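PDB 3GEK: putative thioesterase yhdA from Lactococcus lactis subsp. lactis, which is of unknown function but probably acts as a thioesterase, perhaps on 1,4-dihydroxy-2-naphthoyl-CoA. Local coordinates for residues D5-T10 / G49-A54; F30-I35 / L53-I58. The protein carries 7 engineered substitutions. All coordinates share one frame; numbering follows the deposited sequence.

Contact 1 (D5-T10 / G49-A54); sequences DQLNIT and GGASLA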
ATOM      1  N   ASP A   5     -19.326   4.010 -16.649  1.00 51.18           N
ATOM      2  CA  ASP A   5     -20.458   3.289 -17.224  1.00 49.87           C
ATOM      3  C   ASP A   5     -20.002   2.123 -18.096  1.00 48.86           C
ATOM      4  O   ASP A   5     -20.622   1.058 -18.089  1.00 48.49           O
ATOM      5  CB  ASP A   5     -21.365   4.236 -18.026  1.00 50.15           C
ATOM      6  CG  ASP A   5     -21.934   5.370 -17.182  1.00 50.50           C
ATOM      7  OD1 ASP A   5     -22.131   5.189 -15.959  1.00 50.50           O
ATOM      8  OD2 ASP A   5     -22.189   6.453 -17.756  1.00 51.84           O
ATOM      9  N   GLN A   6     -18.912   2.321 -18.834  1.00 47.64           N
ATOM     10  CA  GLN A   6     -18.377   1.275 -19.713  1.00 46.72           C
ATOM     11  C   GLN A   6     -17.810   0.081 -18.941  1.00 46.15           C
ATOM     12  O   GLN A   6     -17.744  -1.028 -19.467  1.00 45.93           O
ATOM     13  CB  GLN A   6     -17.333   1.844 -20.674  1.00 46.53           C
ATOM     14  CG  GLN A   6     -17.927   2.710 -21.771  1.00 45.80           C
ATOM     15  CD  GLN A   6     -16.925   3.060 -22.850  1.00 45.17           C
ATOM     16  OE1 GLN A   6     -16.615   4.231 -23.062  1.00 45.41           O
ATOM     17  NE2 GLN A   6     -16.413   2.046 -23.537  1.00 43.90           N
ATOM     18  N   LEU A   7     -17.423   0.316 -17.688  1.00 45.57           N
ATOM     19  CA  LEU A   7     -16.984  -0.751 -16.791  1.00 45.38           C
ATOM     20  C   LEU A   7     -18.075  -1.805 -16.566  1.00 45.05           C
ATOM     21  O   LEU A   7     -17.771  -2.952 -16.248  1.00 44.75           O
ATOM     22  CB  LEU A   7     -16.517  -0.165 -15.454  1.00 45.30           C
ATOM     23  CG  LEU A   7     -15.033  -0.053 -15.059  1.00 45.76           C
ATOM     24  CD1 LEU A   7     -14.022  -0.475 -16.132  1.00 44.60           C
ATOM     25  CD2 LEU A   7     -14.728   1.345 -14.546  1.00 45.66           C
ATOM     26  N   ASN A   8     -19.336  -1.413 -16.756  1.00 44.65           N
ATOM     27  CA  ASN A   8     -20.482  -2.315 -16.589  1.00 44.46           C
ATOM     28  C   ASN A   8     -20.538  -2.921 -15.178  1.00 44.38           C
ATOM     29  O   ASN A   8     -20.518  -4.142 -15.004  1.00 44.09           O
ATOM     30  CB  ASN A   8     -20.474  -3.409 -17.675  1.00 44.23           C
ATOM     31  CG  ASN A   8     -21.845  -4.039 -17.899  1.00 44.39           C
ATOM     32  OD1 ASN A   8     -22.839  -3.664 -17.275  1.00 44.03           O
ATOM     33  ND2 ASN A   8     -21.897  -5.004 -18.805  1.00 43.43           N
ATOM     34  N   ILE A   9     -20.585  -2.047 -14.176  1.00 44.66           N
ATOM     35  CA  ILE A   9     -20.781  -2.461 -12.786  1.00 45.16           C
ATOM     36  C   ILE A   9     -22.258  -2.803 -12.574  1.00 45.15           C
ATOM     37  O   ILE A   9     -23.131  -1.974 -12.828  1.00 45.42           O
ATOM     38  CB  ILE A   9     -20.342  -1.359 -11.774  1.00 45.24           C
ATOM     39  CG1 ILE A   9     -18.932  -0.821 -12.080  1.00 45.60           C
ATOM     40  CG2 ILE A   9     -20.464  -1.841 -10.331  1.00 45.18           C
ATOM     41  CD1 ILE A   9     -17.902  -1.863 -12.467  1.00 46.79           C
ATOM     42  N   THR A  10     -22.528  -4.025 -12.121  1.00 45.12           N
ATOM     43  CA  THR A  10     -23.898  -4.505 -11.933  1.00 45.26           C
ATOM     44  C   THR A  10     -24.167  -4.921 -10.479  1.00 44.98           C
ATOM     45  O   THR A  10     -23.238  -5.104  -9.697  1.00 44.52           O
ATOM     46  CB  THR A  10     -24.205  -5.703 -12.864  1.00 44.94           C
ATOM     47  OG1 THR A  10     -23.521  -5.537 -14.109  1.00 46.62           O
ATOM     48  CG2 THR A  10     -25.691  -5.808 -13.142  1.00 45.78           C
ATOM     49  N   GLY A  49      -5.652  -5.127 -14.787  1.00 47.63           N
ATOM     50  CA  GLY A  49      -5.616  -4.746 -13.376  1.00 47.17           C
ATOM     51  C   GLY A  49      -6.172  -3.356 -13.153  1.00 47.15           C
ATOM     52  O   GLY A  49      -6.759  -3.076 -12.104  1.00 47.50           O
ATOM     53  N   GLY A  50      -5.991  -2.489 -14.147  1.00 46.79           N
ATOM     54  CA  GLY A  50      -6.545  -1.138 -14.126  1.00 46.43           C
ATOM     55  C   GLY A  50      -8.058  -1.123 -13.997  1.00 46.34           C
ATOM     56  O   GLY A  50      -8.615  -0.252 -13.319  1.00 46.77           O
ATOM     57  N   ALA A  51      -8.718  -2.080 -14.652  1.00 45.79           N
ATOM     58  CA  ALA A  51     -10.171  -2.240 -14.564  1.00 45.54           C
ATOM     59  C   ALA A  51     -10.609  -2.649 -13.156  1.00 45.44           C
ATOM     60  O   ALA A  51     -11.572  -2.096 -12.623  1.00 45.52           O
ATOM     61  CB  ALA A  51     -10.664  -3.247 -15.598  1.00 45.28           C
ATOM     62  N   SER A  52      -9.901  -3.615 -12.564  1.00 45.22           N
ATOM     63  CA  SER A  52     -10.142  -4.040 -11.180  1.00 45.13           C
ATOM     64  C   SER A  52      -9.887  -2.918 -10.171  1.00 44.81           C
ATOM     65  O   SER A  52     -10.671  -2.724  -9.241  1.00 44.72           O
ATOM     66  CB  SER A  52      -9.288  -5.262 -10.829  1.00 45.24           C
ATOM     67  OG  SER A  52      -9.606  -6.365 -11.670  1.00 45.84           O
ATOM     68  N   LEU A  53      -8.785  -2.194 -10.350  1.00 44.52           N
ATOM     69  CA  LEU A  53      -8.477  -1.031  -9.519  1.00 44.65           C
ATOM     70  C   LEU A  53      -9.601  -0.013  -9.574  1.00 44.37           C
ATOM     71  O   LEU A  53     -10.063   0.461  -8.535  1.00 44.24           O
ATOM     72  CB  LEU A  53      -7.187  -0.359  -9.985  1.00 44.81           C
ATOM     73  CG  LEU A  53      -5.829  -0.739  -9.403  1.00 46.54           C
ATOM     74  CD1 LEU A  53      -5.766  -2.189  -8.941  1.00 48.02           C
ATOM     75  CD2 LEU A  53      -4.761  -0.445 -10.469  1.00 48.42           C
ATOM     76  N   ALA A  54     -10.028   0.317 -10.794  1.00 43.86           N
ATOM     77  CA  ALA A  54     -11.104   1.265 -11.011  1.00 43.86           C
ATOM     78  C   ALA A  54     -12.418   0.767 -10.403  1.00 44.09           C
ATOM     79  O   ALA A  54     -13.154   1.548  -9.800  1.00 44.37           O
ATOM     80  CB  ALA A  54     -11.269   1.545 -12.491  1.00 44.03           C
TER

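Contact 2 (F30-I35 / L53-I58); sequences FSSKMI and LALAEI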
ATOM      1  N   PHE A  30     -20.459  -3.993   1.163  1.00 48.39           N
ATOM      2  CA  PHE A  30     -21.071  -3.877  -0.160  1.00 47.85           C
ATOM      3  C   PHE A  30     -20.787  -5.089  -1.045  1.00 47.62           C
ATOM      4  O   PHE A  30     -19.833  -5.832  -0.815  1.00 47.37           O
ATOM      5  CB  PHE A  30     -20.712  -2.560  -0.870  1.00 47.63           C
ATOM      6  CG  PHE A  30     -19.324  -2.519  -1.453  1.00 47.42           C
ATOM      7  CD1 PHE A  30     -19.057  -3.072  -2.706  1.00 47.54           C
ATOM      8  CD2 PHE A  30     -18.290  -1.897  -0.769  1.00 46.94           C
ATOM      9  CE1 PHE A  30     -17.777  -3.028  -3.249  1.00 47.97           C
ATOM     10  CE2 PHE A  30     -17.010  -1.832  -1.315  1.00 48.00           C
ATOM     11  CZ  PHE A  30     -16.755  -2.401  -2.555  1.00 47.35           C
ATOM     12  N   SER A  31     -21.654  -5.270  -2.038  1.00 47.42           N
ATOM     13  CA  SER A  31     -21.552  -6.308  -3.051  1.00 47.46           C
ATOM     14  C   SER A  31     -21.728  -5.679  -4.432  1.00 46.97           C
ATOM     15  O   SER A  31     -22.407  -4.656  -4.575  1.00 46.76           O
ATOM     16  CB  SER A  31     -22.664  -7.337  -2.851  1.00 47.76           C
ATOM     17  OG  SER A  31     -22.196  -8.475  -2.166  1.00 49.80           O
ATOM     18  N   SER A  32     -21.136  -6.311  -5.444  1.00 46.44           N
ATOM     19  CA  SER A  32     -21.319  -5.912  -6.837  1.00 45.98           C
ATOM     20  C   SER A  32     -20.695  -6.924  -7.784  1.00 45.83           C
ATOM     21  O   SER A  32     -19.943  -7.804  -7.370  1.00 45.69           O
ATOM     22  CB  SER A  32     -20.729  -4.524  -7.110  1.00 45.90           C
ATOM     23  OG  SER A  32     -19.315  -4.544  -7.041  1.00 46.37           O
ATOM     24  N   LYS A  33     -21.025  -6.788  -9.061  1.00 45.69           N
ATOM     25  CA  LYS A  33     -20.430  -7.595 -10.109  1.00 45.90           C
ATOM     26  C   LYS A  33     -19.948  -6.658 -11.204  1.00 45.93           C
ATOM     27  O   LYS A  33     -20.474  -5.551 -11.360  1.00 45.93           O
ATOM     28  CB  LYS A  33     -21.442  -8.598 -10.677  1.00 45.70           C
ATOM     29  CG  LYS A  33     -21.968  -9.602  -9.664  1.00 45.79           C
ATOM     30  CD  LYS A  33     -22.733 -10.733 -10.325  1.00 46.52           C
ATOM     31  CE  LYS A  33     -23.376 -11.653  -9.287  1.00 47.02           C
ATOM     32  NZ  LYS A  33     -24.496 -10.982  -8.561  1.00 46.97           N
HETATM   33  N   MSE A  34     -18.935  -7.095 -11.941  1.00 45.84           N
HETATM   34  CA  MSE A  34     -18.523  -6.397 -13.146  1.00 46.62           C
HETATM   35  C   MSE A  34     -18.515  -7.370 -14.318  1.00 45.39           C
HETATM   36  O   MSE A  34     -17.763  -8.344 -14.316  1.00 45.31           O
HETATM   37  CB  MSE A  34     -17.150  -5.748 -12.967  1.00 46.28           C
HETATM   38  CG  MSE A  34     -16.648  -5.040 -14.219  1.00 47.08           C
HETATM   39 SE   MSE A  34     -15.083  -3.947 -13.867  1.00 51.33          SE
HETATM   40  CE  MSE A  34     -13.755  -5.384 -13.706  1.00 48.83           C
ATOM     41  N   ILE A  35     -19.350  -7.097 -15.299  1.00 44.59           N
ATOM     42  CA  ILE A  35     -19.482  -7.952 -16.476  1.00 44.07           C
ATOM     43  C   ILE A  35     -18.409  -7.610 -17.510  1.00 43.65           C
ATOM     44  O   ILE A  35     -18.340  -6.481 -17.992  1.00 43.34           O
ATOM     45  CB  ILE A  35     -20.877  -7.828 -17.117  1.00 43.94           C
ATOM     46  CG1 ILE A  35     -21.969  -7.897 -16.039  1.00 44.09           C
ATOM     47  CG2 ILE A  35     -21.067  -8.895 -18.202  1.00 43.81           C
ATOM     48  CD1 ILE A  35     -23.358  -7.522 -16.543  1.00 44.12           C
ATOM     49  N   LEU A  53      -8.785  -2.194 -10.350  1.00 44.52           N
ATOM     50  CA  LEU A  53      -8.477  -1.031  -9.519  1.00 44.65           C
ATOM     51  C   LEU A  53      -9.601  -0.013  -9.574  1.00 44.37           C
ATOM     52  O   LEU A  53     -10.063   0.461  -8.535  1.00 44.24           O
ATOM     53  CB  LEU A  53      -7.187  -0.359  -9.985  1.00 44.81           C
ATOM     54  CG  LEU A  53      -5.829  -0.739  -9.403  1.00 46.54           C
ATOM     55  CD1 LEU A  53      -5.766  -2.189  -8.941  1.00 48.02           C
ATOM     56  CD2 LEU A  53      -4.761  -0.445 -10.469  1.00 48.42           C
ATOM     57  N   ALA A  54     -10.028   0.317 -10.794  1.00 43.86           N
ATOM     58  CA  ALA A  54     -11.104   1.265 -11.011  1.00 43.86           C
ATOM     59  C   ALA A  54     -12.418   0.767 -10.403  1.00 44.09           C
ATOM     60  O   ALA A  54     -13.154   1.548  -9.800  1.00 44.37           O
ATOM     61  CB  ALA A  54     -11.269   1.545 -12.491  1.00 44.03           C
ATOM     62  N   LEU A  55     -12.700  -0.527 -10.551  1.00 44.04           N
ATOM     63  CA  LEU A  55     -13.888  -1.138  -9.951  1.00 44.00           C
ATOM     64  C   LEU A  55     -13.892  -0.946  -8.432  1.00 44.51           C
ATOM     65  O   LEU A  55     -14.927  -0.622  -7.843  1.00 44.34           O
ATOM     66  CB  LEU A  55     -13.960  -2.635 -10.297  1.00 43.77           C
ATOM     67  CG  LEU A  55     -14.935  -3.562  -9.556  1.00 43.19           C
ATOM     68  CD1 LEU A  55     -16.370  -3.176  -9.808  1.00 43.24           C
ATOM     69  CD2 LEU A  55     -14.718  -5.023  -9.945  1.00 43.41           C
ATOM     70  N   ALA A  56     -12.735  -1.155  -7.809  1.00 45.03           N
ATOM     71  CA  ALA A  56     -12.600  -1.033  -6.357  1.00 45.68           C
ATOM     72  C   ALA A  56     -12.808   0.391  -5.876  1.00 46.32           C
ATOM     73  O   ALA A  56     -13.538   0.612  -4.917  1.00 46.58           O
ATOM     74  CB  ALA A  56     -11.255  -1.532  -5.908  1.00 45.45           C
ATOM     75  N   GLU A  57     -12.156   1.349  -6.535  1.00 47.21           N
ATOM     76  CA  GLU A  57     -12.262   2.758  -6.150  1.00 48.26           C
ATOM     77  C   GLU A  57     -13.686   3.288  -6.356  1.00 48.15           C
ATOM     78  O   GLU A  57     -14.203   4.040  -5.522  1.00 48.03           O
ATOM     79  CB  GLU A  57     -11.216   3.620  -6.883  1.00 48.18           C
ATOM     80  CG  GLU A  57     -11.083   5.041  -6.311  1.00 50.00           C
ATOM     81  CD  GLU A  57      -9.844   5.805  -6.773  1.00 50.02           C
ATOM     82  OE1 GLU A  57      -8.767   5.192  -6.903  1.00 51.57           O
ATOM     83  OE2 GLU A  57      -9.945   7.047  -6.970  1.00 52.62           O
ATOM     84  N   ILE A  58     -14.324   2.864  -7.449  1.00 48.20           N
ATOM     85  CA  ILE A  58     -15.671   3.323  -7.799  1.00 48.12           C
ATOM     86  C   ILE A  58     -16.760   2.756  -6.880  1.00 48.09           C
ATOM     87  O   ILE A  58     -17.640   3.500  -6.438  1.00 47.86           O
ATOM     88  CB  ILE A  58     -16.006   3.063  -9.296  1.00 48.29           C
ATOM     89  CG1 ILE A  58     -15.136   3.961 -10.187  1.00 48.75           C
ATOM     90  CG2 ILE A  58     -17.493   3.316  -9.590  1.00 47.97           C
ATOM     91  CD1 ILE A  58     -15.103   3.551 -11.647  1.00 49.61           C
TER

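Contact 1 (D5-T10 / G49-A54)
L7 sets its two methyl branches against A51 and A54, one residue to each branch. CD2 lies 4.0 Å from the CB of A54, while CD1 comes to 4.4 Å from the CB of A51, the slacker of the two approaches. A51 and A54 are three residues apart in helix 49-68, so their methyls form a short row on one flank of the helix, and the fork of the leucine is laid along that row. A chi1 of -105° swings the fork away from the usual staggered positions, and chi2 of 4° leaves CD1 nearly eclipsed with CA about the CB-CG bond; both angles are uncommon for a leucine. With alanines on the helix side, the backbones come fairly close: the CA atoms of L7 and A51 stand 7.3 Å apart. No hydrogen bond joins the two segments, and the three touching residues are all buried.

The chain turns sharply just beyond L7. N8 has positive phi, and its N bonds to the O of D5 before the chain enters strand 9-10. I9 then passes beside the helix to rest on L55 and T59, while F39, M34 and I58 also pack on L7. A54 meets G50 of the second subunit, so the row of small residues reaches the interface with that subunit, where Q6 also bonds to Q6 of the second subunit. Helix 49-68 is the central helix of a hotdog fold, wrapped by the antiparallel sheet, and the segment around L7 packs on its first turns.

Contact 2 (F30-I35 / L53-I58)
M34, a selenomethionine, and L55 make the close part of this contact, their side chains lying at a slant to each other. CB of M34 sits 3.9 Å from CD2 of L55, and the SE of M34 is 4.0 Å from the CB of L55. Further along, the CE of M34 again finds CD2 of L55 at 3.9 Å, so one leucine methyl is touched by both the root and the end of the same side chain. M34 leaves the strand extended, with CG anti to the backbone N (chi1 178°), and bends only at its last torsion (chi3 75°), which keeps the methyl beside the leucine. H40, L47 and I9 pack on M34 as well.

Towards the start of the strand the fit slackens. OG of S32 stays 4.3 Å from CD1 of L55 and spends its hydrogen bond on the O of A95 in the neighbouring strand, while F30 stops short of 53-58 and packs on T59 and A63 further down the helix. The other face of the strand differs in character: K33 points away from the helix and forms a salt bridge with D11, and I35 is exposed. Between strand and helix, then, the contact is largely apolar, with no hydrogen bond across it, and cohesion there rests on the packing of the M34 and L55 side chains, selenium standing in place of the methionine sulfur.

How the contacts relate
From the N terminus, residues 5-10 come first, and contact 1 closes a long loop by bringing them to the start of helix 49-68. Strand 28-35 leaves from within that loop, and contact 2 joins it to 53-58, so the second loop begins inside the first but ends slightly beyond it; the two helix segments overlap at L53 and A54. Residues 8-10 run antiparallel to the end of strand 28-35, with probable hydrogen bonds from T10 N to K33 O at 2.7 Å and from I35 N to N8 O at 3.2 Å. Together the contacts fix the N-terminal turn and the sheet to one helix, which also faces the second subunit.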